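Long-range contacts in unsaturated chondroitin disaccharide hydrolase (Streptococcus agalactiae, PDB 3ANJ), which hydrolyses unsaturated glycosaminoglycan disaccharides from chondroitin, hyaluronan and heparin, preferring sulfated ones, and releases the unsaturated uronic acid: residues A[233-238]-A[366-371]; A[112-117]-A[174-179]; A[218-223]-A[239-244]; A[5-10]-A[209-214]. One frame throughout, in Å; residues are numbered along the deposited sequence.

In the fold
The four contacts lie in an alpha6/alpha6-barrel glycosidase. Contact 2 is the catalytic one, holding the nucleophile D115 and the proton donor D175, and contact 1 brings together the substrate-binding residues T235 and S368; their centres are 18 Å apart. Contact 3 lies between the two helices 193-210 and 246-263 in sequence and touches all the others: R236 NH2 of contact 1 forms a salt bridge with D241 OD2 at 2.9 Å, I174 CG2 of contact 2 packs 3.8 Å from H219 NE2, and F218 N probably bonds V210 O of contact 4 at 2.7 Å. Contact 4, the outermost, has its centre 21 Å from that of contact 2.

Contact 1: A[233-238]-A[366-371]; sequences GVTRQG and WHSGKG
Two loops of the substrate-binding site meet here, T235 and S368 being substrate-binding residues on either side of the contact. A chi1 of -170° puts T235 CG2 between the backbone N and the carbonyl carbon, facing S368; this methyl carbon lies 3.1 Å from S368 OG, a tight approach, and 3.7 Å from H367 CB. The S368 hydroxyl is hydrogen-bonded to S365 OG, another substrate-binding residue, so its position is set from within its own loop.

Farther along, the R236 chain passes H367 obliquely, with CD 3.6 Å from CE1 of the imidazole, and the guanidinium and ring planes are 69° apart. Beneath one ring face lies the indole of W366, whose CE3 is 3.7 Å from the imidazole plane and over its centre. The ring's edge meets G238 O, 3.1 Å from H367 CE1 and in the ring plane. That carbonyl also accepts a bond from R236 NE (2.9 Å, N-H...O 158°), the donor standing above the carbonyl plane. At the other end of the guanidinium, the terminal nitrogens serve the neighbouring loop pair 218-223 and 239-244.

Y239 O likewise lies 3.1 Å from H367 CE1. Two carbonyl oxygens therefore meet this ring carbon, a setting that suits its weakly acidic C-H, and G238 O takes the R236 NE bond as well.

Contact 2: A[112-117]-A[174-179]; sequences DHHDLG and IDCLLN
N179 lies across the gap between the two segments, its amide turned so that each end meets a different backbone group of 112-117. With CG anti to the backbone N (chi1 -168°) the group leaves helix 176-179 for the start of helix 116-131. ND2 donates to H113 O at 2.9 Å and 140°, while OD1 accepts from G117 N at 2.8 Å and 137°. Both bonds are bent and tilted out of the carbonyl planes. They belong to one of two N179 conformers. The backbones close in beside them, G117 CA to N179 CA being 4.1 Å, a nearness that depends on G117 having no side chain.

The second orientation is that of H114 against C176: SG sits at the imidazole's edge, 4.1 Å from CD2, as a sulfur-aromatic contact. On the far side of the ring D112 OD1 takes H114 ND1 on its syn lone pair (2.9 Å) and H114 N on its anti lone pair (3.1 Å), the latter bond forming an Asx turn. CE1 of H113 lies 3.4 Å above the H114 plane, toward its rim.

D115, the nucleophile, and D175, the proton donor, flank this join, with OD1 to OD1 5.7 Å in the D175 conformer considered. W69 touches D115, and W251 touches D175. Chemically, the N179 amide ties together the backbones carrying both catalytic acids, and D112 probably fixes the rotation and tautomer of H114.

Contact 3: A[218-223]-A[239-244]; sequences FHTFYF and YSDESS
The closest approach is of the D241 carboxylate to the H219-T220 backbone, between two parts of one long loop. The carboxylate comes alongside the chain: OD2 lies 3.7 Å from H219 O and 3.9 Å from T220 CA. D241 CG is placed anti to the carbonyl carbon (chi1 -74°), which swings the carboxylate back toward 218-223.

Two acceptors side by side would repel mildly; R236 probably offsets this. From the segment between them, it gives one guanidinium nitrogen to D241 OD2 and another to H219 O, so the pair is joined through a shared cation.

Hydrogen bonds shape the turn in 239-244. S240 to S243 form a type I beta turn, closed by S243 N to S240 O at 3.1 Å, and this sets D241 at its second position; D292 adds to the hold, taking Y239 N and S243 OG on OD1 and S244 N on OD2. S240 OG donates to E242 OE2 at 3.2 Å, meeting it from 36° above the carboxylate plane. In 218-223, T220 OG1 makes a weak bond to F221 O (2.9 Å). The buried F221 N has no partner in the model, and D241 OD2 is 4.2 Å from it.

Aromatic contacts complete the setting: H219 meets W245 edge-to-face, and F221 packs on T235. The loop joins helices 193-210 and 246-263 of the alpha6/alpha6 barrel beside the substrate site; S244 lies just before helix 246-263 in the chain, and its OG is hydrogen-bonded to Y278 OH of helix 266-281.

Contact 4: A[5-10]-A[209-214]; sequences KPVKVE and NVVRDD
K5 turns CG into the position between its backbone N and carbonyl carbon (chi1 70°) and then runs fully extended, which carries NZ to V211 O, where it makes a weak bond of 2.8 Å. V7 places CG1 beside its own backbone N, and this branch packs 4.0 Å from V211 CG2, the two side chains crossing at about a right angle. These contacts lay the extended N-terminal chain on the surface of the alpha6/alpha6 barrel, against the chain leaving helix 193-210. Both V7 and V211 also touch L271 of helix 266-281.

The touching parts run 38° apart, and a single backbone bond joins them: K8 N to D213 O at 2.7 Å and 161°. The same oxygen receives a CA-H...O contact from V7 CA at 3.3 Å, so a weak C-H contact supplements the N-H bond. Within 209-214, R212 NH2 forms a salt bridge to D214 OD1 (2.9 Å) on its syn lone pair, nearly in the guanidinium plane; D214 OD2 is held by S216 OG. E10, salt-bridged to R282, reaches the other segment through one water, which donates to E10 OE2 at 2.7 Å and to D214 O at 2.9 Å.

Contact 1: A[233-238]-A[366-371]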
loop_
_atom_site.group_PDB
_atom_site.type_symbol
_atom_site.label_atom_id
_atom_site.label_comp_id
_atom_site.label_asym_id
_atom_site.label_seq_id
_atom_site.Cartn_x
_atom_site.Cartn_y
_atom_site.Cartn_z
ATOM N N GLY A 233 14.368 10.849 -15.126
ATOM C CA GLY A 233 14.108 12.098 -14.394
ATOM C C GLY A 233 13.546 11.956 -12.990
ATOM O O GLY A 233 13.082 12.938 -12.404
ATOM N N VAL A 234 13.592 10.738 -12.450
ATOM C CA VAL A 234 13.151 10.469 -11.079
ATOM C C VAL A 234 14.185 10.985 -10.063
ATOM O O VAL A 234 15.369 11.136 -10.387
ATOM C CB VAL A 234 12.830 8.952 -10.868
ATOM C CG1 VAL A 234 14.107 8.119 -10.715
ATOM C CG2 VAL A 234 11.889 8.744 -9.681
ATOM N N THR A 235 13.727 11.275 -8.847
ATOM C CA THR A 235 14.604 11.740 -7.771
ATOM C C THR A 235 14.425 10.885 -6.505
ATOM O O THR A 235 13.716 9.873 -6.528
ATOM C CB THR A 235 14.404 13.259 -7.485
ATOM O OG1 THR A 235 15.427 13.731 -6.597
ATOM C CG2 THR A 235 13.032 13.535 -6.877
ATOM N N ARG A 236 15.072 11.289 -5.415
ATOM C CA ARG A 236 15.021 10.548 -4.156
ATOM C C ARG A 236 13.659 10.645 -3.460
ATOM O O ARG A 236 12.900 11.594 -3.679
ATOM C CB ARG A 236 16.140 11.009 -3.209
ATOM C CG ARG A 236 16.090 12.489 -2.817
ATOM C CD ARG A 236 16.751 12.746 -1.460
ATOM N NE ARG A 236 16.151 11.938 -0.395
ATOM C CZ ARG A 236 16.792 11.004 0.304
ATOM N NH1 ARG A 236 16.149 10.321 1.242
ATOM N NH2 ARG A 236 18.076 10.753 0.079
ATOM N N GLN A 237 13.357 9.646 -2.634
ATOM C CA GLN A 237 12.199 9.696 -1.754
ATOM C C GLN A 237 12.665 9.774 -0.310
ATOM O O GLN A 237 13.657 9.146 0.066
ATOM C CB GLN A 237 11.277 8.492 -1.969
ATOM C CG GLN A 237 10.479 8.533 -3.280
ATOM C CD GLN A 237 9.283 9.488 -3.251
ATOM O OE1 GLN A 237 8.335 9.327 -4.022
ATOM N NE2 GLN A 237 9.320 10.478 -2.365
ATOM N N GLY A 238 11.947 10.551 0.495
ATOM C CA GLY A 238 12.376 10.857 1.854
ATOM C C GLY A 238 13.082 12.196 1.875
ATOM O O GLY A 238 13.669 12.604 0.872
ATOM N N TRP A 366 7.885 14.602 -2.726
ATOM C CA TRP A 366 8.183 15.914 -2.155
ATOM C C TRP A 366 9.281 16.660 -2.919
ATOM O O TRP A 366 9.145 17.857 -3.198
ATOM C CB TRP A 366 8.573 15.770 -0.682
ATOM C CG TRP A 366 8.666 17.069 0.071
ATOM C CD1 TRP A 366 7.646 17.731 0.697
ATOM C CD2 TRP A 366 9.850 17.845 0.304
ATOM N NE1 TRP A 366 8.118 18.875 1.296
ATOM C CE2 TRP A 366 9.468 18.970 1.072
ATOM C CE3 TRP A 366 11.195 17.702 -0.066
ATOM C CZ2 TRP A 366 10.386 19.953 1.478
ATOM C CZ3 TRP A 366 12.110 18.680 0.340
ATOM C CH2 TRP A 366 11.696 19.791 1.104
ATOM N N HIS A 367 10.355 15.946 -3.257
ATOM C CA HIS A 367 11.506 16.559 -3.921
ATOM C C HIS A 367 11.223 16.995 -5.358
ATOM O O HIS A 367 11.809 17.970 -5.838
ATOM C CB HIS A 367 12.737 15.653 -3.843
ATOM C CG HIS A 367 13.522 15.822 -2.580
ATOM N ND1 HIS A 367 13.584 14.849 -1.604
ATOM C CD2 HIS A 367 14.263 16.860 -2.124
ATOM C CE1 HIS A 367 14.334 15.279 -0.605
ATOM N NE2 HIS A 367 14.757 16.497 -0.894
ATOM N N SER A 368 10.326 16.277 -6.031
ATOM C CA SER A 368 9.909 16.620 -7.390
ATOM C C SER A 368 8.804 17.672 -7.404
ATOM O O SER A 368 8.543 18.282 -8.439
ATOM C CB SER A 368 9.416 15.380 -8.136
ATOM O OG SER A 368 10.435 14.410 -8.243
ATOM N N GLY A 369 8.153 17.869 -6.261
ATOM C CA GLY A 369 6.979 18.739 -6.176
ATOM C C GLY A 369 5.741 18.125 -6.814
ATOM O O GLY A 369 4.822 18.845 -7.210
ATOM N N LYS A 370 5.718 16.798 -6.918
ATOM C CA LYS A 370 4.565 16.079 -7.475
ATOM C C LYS A 370 3.621 15.642 -6.363
ATOM O O LYS A 370 4.061 15.068 -5.362
ATOM C CB LYS A 370 5.009 14.851 -8.274
ATOM C CG LYS A 370 5.845 15.154 -9.507
ATOM C CD LYS A 370 6.491 13.883 -10.034
ATOM C CE LYS A 370 7.497 14.169 -11.141
ATOM N NZ LYS A 370 8.330 12.961 -11.427
ATOM N N GLY A 371 2.331 15.923 -6.550
ATOM C CA GLY A 371 1.279 15.527 -5.610
ATOM C C GLY A 371 1.583 15.797 -4.148
ATOM O O GLY A 371 1.418 14.911 -3.300
#

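Contact 2: A[112-117]-A[174-179]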
loop_
_atom_site.group_PDB
_atom_site.type_symbol
_atom_site.label_atom_id
_atom_site.label_comp_id
_atom_site.label_asym_id
_atom_site.label_seq_id
_atom_site.Cartn_x
_atom_site.Cartn_y
_atom_site.Cartn_z
ATOM N N ASP A 112 7.924 -1.239 -15.942
ATOM C CA ASP A 112 9.085 -1.229 -15.068
ATOM C C ASP A 112 8.858 -2.340 -14.052
ATOM O O ASP A 112 7.797 -2.393 -13.420
ATOM C CB ASP A 112 9.184 0.128 -14.364
ATOM C CG ASP A 112 10.481 0.304 -13.604
ATOM O OD1 ASP A 112 10.776 -0.507 -12.698
ATOM O OD2 ASP A 112 11.203 1.277 -13.903
ATOM N N HIS A 113 9.843 -3.225 -13.899
ATOM C CA HIS A 113 9.673 -4.428 -13.074
ATOM C C HIS A 113 9.353 -4.142 -11.604
ATOM O O HIS A 113 8.727 -4.965 -10.932
ATOM C CB HIS A 113 10.874 -5.377 -13.212
ATOM C CG HIS A 113 12.158 -4.819 -12.681
ATOM N ND1 HIS A 113 12.659 -5.155 -11.441
ATOM C CD2 HIS A 113 13.048 -3.954 -13.223
ATOM C CE1 HIS A 113 13.801 -4.520 -11.241
ATOM N NE2 HIS A 113 14.059 -3.783 -12.308
ATOM N N HIS A 114 9.755 -2.966 -11.122
ATOM C CA HIS A 114 9.457 -2.532 -9.754
ATOM C C HIS A 114 7.964 -2.274 -9.513
ATOM O O HIS A 114 7.529 -2.175 -8.364
ATOM C CB HIS A 114 10.237 -1.257 -9.412
ATOM C CG HIS A 114 11.723 -1.431 -9.420
ATOM N ND1 HIS A 114 12.519 -0.985 -10.454
ATOM C CD2 HIS A 114 12.561 -1.993 -8.515
ATOM C CE1 HIS A 114 13.782 -1.269 -10.189
ATOM N NE2 HIS A 114 13.834 -1.881 -9.019
ATOM N N ASP A 115 7.194 -2.150 -10.593
ATOM C CA ASP A 115 5.798 -1.717 -10.504
ATOM C C ASP A 115 4.791 -2.837 -10.717
ATOM O O ASP A 115 3.596 -2.642 -10.500
ATOM C CB ASP A 115 5.516 -0.614 -11.530
ATOM C CG ASP A 115 6.409 0.600 -11.354
ATOM O OD1 ASP A 115 6.843 0.882 -10.214
ATOM O OD2 ASP A 115 6.659 1.285 -12.367
ATOM N N LEU A 116 5.277 -3.999 -11.144
ATOM C CA LEU A 116 4.413 -5.080 -11.620
ATOM C C LEU A 116 3.429 -5.611 -10.582
ATOM O O LEU A 116 2.269 -5.889 -10.904
ATOM C CB LEU A 116 5.253 -6.220 -12.202
ATOM C CG LEU A 116 5.977 -5.917 -13.517
ATOM C CD1 LEU A 116 6.921 -7.048 -13.859
ATOM C CD2 LEU A 116 4.985 -5.684 -14.659
ATOM N N GLY A 117 3.894 -5.746 -9.343
ATOM C CA GLY A 117 3.028 -6.142 -8.234
ATOM C C GLY A 117 1.948 -5.108 -7.985
ATOM O O GLY A 117 0.774 -5.450 -7.865
ATOM N N ILE A 174 12.400 -0.831 -0.705
ATOM C CA ILE A 174 11.502 -1.465 0.265
ATOM C C ILE A 174 10.135 -1.867 -0.322
ATOM O O ILE A 174 9.515 -2.825 0.151
ATOM C CB ILE A 174 11.351 -0.615 1.563
ATOM C CG1 ILE A 174 10.724 -1.453 2.686
ATOM C CG2 ILE A 174 10.577 0.684 1.292
ATOM C CD1 ILE A 174 11.117 -1.024 4.074
ATOM N N ASP A 175 9.674 -1.158 -1.351
ATOM C CA ASP A 175 8.383 -1.479 -1.964
ATOM C C ASP A 175 8.414 -2.781 -2.771
ATOM O O ASP A 175 7.387 -3.211 -3.300
ATOM C CB ASP A 175 7.847 -0.310 -2.800
ATOM C CG ASP A 175 8.453 -0.248 -4.181
ATOM O OD1 ASP A 175 8.431 0.848 -4.779
ATOM O OD2 ASP A 175 8.942 -1.287 -4.671
ATOM N N CYS A 176 9.591 -3.404 -2.852
ATOM C CA CYS A 176 9.719 -4.753 -3.406
ATOM C C CYS A 176 9.082 -5.818 -2.508
ATOM O O CYS A 176 8.771 -6.912 -2.972
ATOM C CB CYS A 176 11.185 -5.100 -3.677
ATOM S SG CYS A 176 11.891 -4.287 -5.132
ATOM N N LEU A 177 8.887 -5.496 -1.229
ATOM C CA LEU A 177 8.180 -6.401 -0.314
ATOM C C LEU A 177 6.715 -6.594 -0.715
ATOM O O LEU A 177 6.133 -7.642 -0.454
ATOM C CB LEU A 177 8.284 -5.919 1.135
ATOM C CG LEU A 177 9.689 -5.824 1.746
ATOM C CD1 LEU A 177 9.606 -5.433 3.225
ATOM C CD2 LEU A 177 10.474 -7.124 1.563
ATOM N N LEU A 178 6.134 -5.578 -1.349
ATOM C CA LEU A 178 4.794 -5.677 -1.927
ATOM C C LEU A 178 4.830 -6.351 -3.302
ATOM O O LEU A 178 3.964 -7.170 -3.613
ATOM C CB LEU A 178 4.143 -4.291 -2.046
ATOM C CG LEU A 178 3.483 -3.550 -0.867
ATOM C CD1 LEU A 178 2.095 -4.109 -0.540
ATOM C CD2 LEU A 178 4.360 -3.475 0.378
ATOM N N ASN A 179 5.847 -6.004 -4.094
ATOM C CA ASN A 179 6.024 -6.507 -5.461
ATOM C C ASN A 179 6.164 -8.028 -5.548
ATOM O O ASN A 179 5.650 -8.650 -6.481
ATOM C CB ASN A 179 7.235 -5.832 -6.113
ATOM C CG ASN A 179 7.312 -6.082 -7.606
ATOM O OD1 ASN A 179 6.319 -6.438 -8.238
ATOM N ND2 ASN A 179 8.494 -5.892 -8.178
#

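Contact 3: A[218-223]-A[239-244]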
loop_
_atom_site.group_PDB
_atom_site.type_symbol
_atom_site.label_atom_id
_atom_site.label_comp_id
_atom_site.label_asym_id
_atom_site.label_seq_id
_atom_site.Cartn_x
_atom_site.Cartn_y
_atom_site.Cartn_z
ATOM N N PHE A 218 15.699 2.566 5.034
ATOM C CA PHE A 218 16.761 3.290 4.330
ATOM C C PHE A 218 16.163 3.980 3.113
ATOM O O PHE A 218 15.437 3.349 2.340
ATOM C CB PHE A 218 17.827 2.314 3.805
ATOM C CG PHE A 218 19.040 2.165 4.684
ATOM C CD1 PHE A 218 19.882 3.248 4.934
ATOM C CD2 PHE A 218 19.375 0.918 5.214
ATOM C CE1 PHE A 218 21.022 3.097 5.736
ATOM C CE2 PHE A 218 20.512 0.756 6.014
ATOM C CZ PHE A 218 21.336 1.850 6.275
ATOM N N HIS A 219 16.463 5.264 2.935
ATOM C CA HIS A 219 16.071 5.953 1.703
ATOM C C HIS A 219 17.132 6.875 1.113
ATOM O O HIS A 219 17.571 7.843 1.747
ATOM C CB HIS A 219 14.694 6.611 1.824
ATOM C CG HIS A 219 13.573 5.632 1.678
ATOM N ND1 HIS A 219 13.241 5.064 0.467
ATOM C CD2 HIS A 219 12.754 5.069 2.597
ATOM C CE1 HIS A 219 12.249 4.210 0.643
ATOM N NE2 HIS A 219 11.933 4.196 1.926
ATOM N N THR A 220 17.519 6.551 -0.120
ATOM C CA THR A 220 18.697 7.123 -0.764
ATOM C C THR A 220 18.430 7.591 -2.200
ATOM O O THR A 220 17.570 7.046 -2.902
ATOM C CB THR A 220 19.881 6.098 -0.765
ATOM O OG1 THR A 220 20.955 6.588 -1.579
ATOM C CG2 THR A 220 19.434 4.726 -1.298
ATOM N N PHE A 221 19.174 8.618 -2.613
ATOM C CA PHE A 221 19.295 8.995 -4.015
ATOM C C PHE A 221 20.162 7.905 -4.633
ATOM O O PHE A 221 21.311 7.718 -4.220
ATOM C CB PHE A 221 20.001 10.352 -4.129
ATOM C CG PHE A 221 19.504 11.220 -5.257
ATOM C CD1 PHE A 221 19.094 12.528 -5.005
ATOM C CD2 PHE A 221 19.453 10.742 -6.566
ATOM C CE1 PHE A 221 18.638 13.349 -6.039
ATOM C CE2 PHE A 221 18.996 11.551 -7.605
ATOM C CZ PHE A 221 18.587 12.858 -7.341
ATOM N N TYR A 222 19.618 7.168 -5.597
ATOM C CA TYR A 222 20.324 5.996 -6.112
ATOM C C TYR A 222 21.190 6.305 -7.332
ATOM O O TYR A 222 20.731 6.904 -8.307
ATOM C CB TYR A 222 19.356 4.841 -6.393
ATOM C CG TYR A 222 19.892 3.493 -5.952
ATOM C CD1 TYR A 222 20.623 2.689 -6.828
ATOM C CD2 TYR A 222 19.677 3.029 -4.650
ATOM C CE1 TYR A 222 21.123 1.450 -6.423
ATOM C CE2 TYR A 222 20.171 1.791 -4.234
ATOM C CZ TYR A 222 20.892 1.009 -5.126
ATOM O OH TYR A 222 21.384 -0.211 -4.721
ATOM N N PHE A 223 22.453 5.895 -7.248
ATOM C CA PHE A 223 23.428 6.119 -8.308
ATOM C C PHE A 223 23.985 4.784 -8.781
ATOM O O PHE A 223 24.025 3.817 -8.016
ATOM C CB PHE A 223 24.569 7.014 -7.812
ATOM C CG PHE A 223 24.131 8.396 -7.415
ATOM C CD1 PHE A 223 23.687 8.655 -6.122
ATOM C CD2 PHE A 223 24.174 9.442 -8.330
ATOM C CE1 PHE A 223 23.280 9.932 -5.747
ATOM C CE2 PHE A 223 23.771 10.724 -7.967
ATOM C CZ PHE A 223 23.321 10.968 -6.672
ATOM N N TYR A 239 13.017 12.885 3.011
ATOM C CA TYR A 239 13.621 14.209 3.151
ATOM C C TYR A 239 15.133 14.214 2.884
ATOM O O TYR A 239 15.638 15.071 2.157
ATOM C CB TYR A 239 13.311 14.805 4.530
ATOM C CG TYR A 239 13.929 16.166 4.761
ATOM C CD1 TYR A 239 13.373 17.313 4.191
ATOM C CD2 TYR A 239 15.077 16.307 5.544
ATOM C CE1 TYR A 239 13.944 18.567 4.394
ATOM C CE2 TYR A 239 15.656 17.554 5.755
ATOM C CZ TYR A 239 15.082 18.680 5.178
ATOM O OH TYR A 239 15.647 19.917 5.384
ATOM N N SER A 240 15.845 13.256 3.473
ATOM C CA SER A 240 17.298 13.165 3.319
ATOM C C SER A 240 17.794 11.755 3.625
ATOM O O SER A 240 17.013 10.886 4.025
ATOM C CB SER A 240 17.992 14.166 4.247
ATOM O OG SER A 240 17.972 13.696 5.578
ATOM N N ASP A 241 19.097 11.545 3.453
ATOM C CA ASP A 241 19.740 10.266 3.761
ATOM C C ASP A 241 19.557 9.843 5.217
ATOM O O ASP A 241 19.592 8.654 5.527
ATOM C CB ASP A 241 21.238 10.330 3.436
ATOM C CG ASP A 241 21.521 10.298 1.941
ATOM O OD1 ASP A 241 22.665 10.618 1.552
ATOM O OD2 ASP A 241 20.615 9.944 1.155
ATOM N N GLU A 242 19.368 10.820 6.099
ATOM C CA GLU A 242 19.264 10.573 7.535
ATOM C C GLU A 242 17.815 10.498 8.027
ATOM O O GLU A 242 17.574 10.295 9.223
ATOM C CB GLU A 242 19.998 11.672 8.311
ATOM C CG GLU A 242 21.504 11.752 8.039
ATOM C CD GLU A 242 21.826 12.340 6.674
ATOM O OE1 GLU A 242 22.791 11.860 6.041
ATOM O OE2 GLU A 242 21.104 13.266 6.230
ATOM N N SER A 243 16.865 10.666 7.107
ATOM C CA SER A 243 15.449 10.812 7.455
ATOM C C SER A 243 14.676 9.500 7.322
ATOM O O SER A 243 15.222 8.492 6.870
ATOM C CB SER A 243 14.800 11.897 6.591
ATOM O OG SER A 243 14.486 11.402 5.301
ATOM N N SER A 244 13.401 9.531 7.708
ATOM C CA SER A 244 12.551 8.334 7.736
ATOM C C SER A 244 11.261 8.556 6.944
ATOM O O SER A 244 10.237 8.945 7.504
ATOM C CB SER A 244 12.230 7.933 9.182
ATOM O OG SER A 244 13.405 7.637 9.916
#

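Contact 4: A[5-10]-A[209-214]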
loop_
_atom_site.group_PDB
_atom_site.type_symbol
_atom_site.label_atom_id
_atom_site.label_comp_id
_atom_site.label_asym_id
_atom_site.label_seq_id
_atom_site.Cartn_x
_atom_site.Cartn_y
_atom_site.Cartn_z
ATOM N N LYS A 5 18.926 -9.393 9.829
ATOM C CA LYS A 5 19.836 -8.653 10.704
ATOM C C LYS A 5 19.095 -8.074 11.911
ATOM O O LYS A 5 17.924 -7.695 11.787
ATOM C CB LYS A 5 20.583 -7.555 9.938
ATOM C CG LYS A 5 19.748 -6.374 9.497
ATOM C CD LYS A 5 20.644 -5.185 9.215
ATOM C CE LYS A 5 19.881 -4.087 8.520
ATOM N NZ LYS A 5 20.659 -2.815 8.448
ATOM N N PRO A 6 19.764 -8.029 13.084
ATOM C CA PRO A 6 19.129 -7.491 14.283
ATOM C C PRO A 6 18.791 -6.014 14.127
ATOM O O PRO A 6 19.586 -5.241 13.584
ATOM C CB PRO A 6 20.194 -7.689 15.369
ATOM C CG PRO A 6 21.057 -8.789 14.858
ATOM C CD PRO A 6 21.107 -8.564 13.379
ATOM N N VAL A 7 17.595 -5.647 14.566
ATOM C CA VAL A 7 17.160 -4.258 14.573
ATOM C C VAL A 7 16.736 -3.885 15.986
ATOM O O VAL A 7 16.367 -4.756 16.776
ATOM C CB VAL A 7 15.998 -3.988 13.570
ATOM C CG1 VAL A 7 16.453 -4.233 12.136
ATOM C CG2 VAL A 7 14.761 -4.834 13.898
ATOM N N LYS A 8 16.813 -2.596 16.305
ATOM C CA LYS A 8 16.321 -2.099 17.582
ATOM C C LYS A 8 14.797 -2.031 17.558
ATOM O O LYS A 8 14.208 -1.361 16.707
ATOM C CB LYS A 8 16.922 -0.725 17.907
ATOM C CG LYS A 8 16.474 -0.159 19.251
ATOM C CD LYS A 8 17.081 1.208 19.527
ATOM C CE LYS A 8 16.404 1.862 20.730
ATOM N NZ LYS A 8 17.211 2.987 21.283
ATOM N N VAL A 9 14.170 -2.749 18.484
ATOM C CA VAL A 9 12.727 -2.675 18.659
ATOM C C VAL A 9 12.418 -1.721 19.814
ATOM O O VAL A 9 12.556 -2.079 20.989
ATOM C CB VAL A 9 12.096 -4.074 18.903
ATOM C CG1 VAL A 9 10.572 -3.975 19.001
ATOM C CG2 VAL A 9 12.495 -5.047 17.792
ATOM N N GLU A 10 12.019 -0.499 19.466
ATOM C CA GLU A 10 11.591 0.485 20.452
ATOM C C GLU A 10 10.324 -0.030 21.112
ATOM O O GLU A 10 9.468 -0.611 20.441
ATOM C CB GLU A 10 11.290 1.836 19.789
ATOM C CG GLU A 10 12.488 2.544 19.148
ATOM C CD GLU A 10 12.109 3.824 18.403
ATOM O OE1 GLU A 10 10.898 4.110 18.251
ATOM O OE2 GLU A 10 13.030 4.549 17.960
ATOM N N ASN A 209 18.988 -5.125 3.608
ATOM C CA ASN A 209 19.634 -3.998 2.930
ATOM C C ASN A 209 18.864 -2.679 2.937
ATOM O O ASN A 209 19.470 -1.612 2.812
ATOM C CB ASN A 209 20.000 -4.374 1.490
ATOM C CG ASN A 209 21.158 -5.350 1.421
ATOM O OD1 ASN A 209 22.249 -5.069 1.920
ATOM N ND2 ASN A 209 20.928 -6.503 0.803
ATOM N N VAL A 210 17.541 -2.743 3.075
ATOM C CA VAL A 210 16.714 -1.540 2.943
ATOM C C VAL A 210 16.102 -1.055 4.270
ATOM O O VAL A 210 15.460 -0.007 4.310
ATOM C CB VAL A 210 15.619 -1.688 1.838
ATOM C CG1 VAL A 210 15.124 -0.333 1.424
ATOM C CG2 VAL A 210 16.174 -2.396 0.604
ATOM N N VAL A 211 16.294 -1.813 5.345
ATOM C CA VAL A 211 15.944 -1.321 6.681
ATOM C C VAL A 211 17.184 -1.143 7.565
ATOM O O VAL A 211 18.082 -1.990 7.578
ATOM C CB VAL A 211 14.745 -2.098 7.374
ATOM C CG1 VAL A 211 14.117 -3.166 6.456
ATOM C CG2 VAL A 211 15.114 -2.655 8.742
ATOM N N ARG A 212 17.237 -0.007 8.258
ATOM C CA ARG A 212 18.354 0.325 9.139
ATOM C C ARG A 212 18.251 -0.444 10.453
ATOM O O ARG A 212 17.174 -0.931 10.817
ATOM C CB ARG A 212 18.388 1.830 9.431
ATOM C CG ARG A 212 18.295 2.743 8.220
ATOM C CD ARG A 212 18.944 4.101 8.489
ATOM N NE ARG A 212 18.420 4.781 9.674
ATOM C CZ ARG A 212 17.691 5.897 9.641
ATOM N NH1 ARG A 212 17.372 6.456 8.476
ATOM N NH2 ARG A 212 17.261 6.442 10.772
ATOM N N ASP A 213 19.368 -0.536 11.173
ATOM C CA ASP A 213 19.395 -1.257 12.447
ATOM C C ASP A 213 18.573 -0.584 13.554
ATOM O O ASP A 213 18.403 -1.155 14.624
ATOM C CB ASP A 213 20.839 -1.538 12.899
ATOM C CG ASP A 213 21.639 -0.270 13.167
ATOM O OD1 ASP A 213 22.881 -0.322 13.051
ATOM O OD2 ASP A 213 21.041 0.772 13.496
ATOM N N ASP A 214 18.072 0.626 13.298
ATOM C CA ASP A 214 17.152 1.281 14.233
ATOM C C ASP A 214 15.677 1.100 13.834
ATOM O O ASP A 214 14.792 1.728 14.419
ATOM C CB ASP A 214 17.500 2.770 14.415
ATOM C CG ASP A 214 17.244 3.601 13.164
ATOM O OD1 ASP A 214 17.419 4.838 13.234
ATOM O OD2 ASP A 214 16.872 3.033 12.113
HETATM O O HOH W 1 15.150 3.260 16.866
#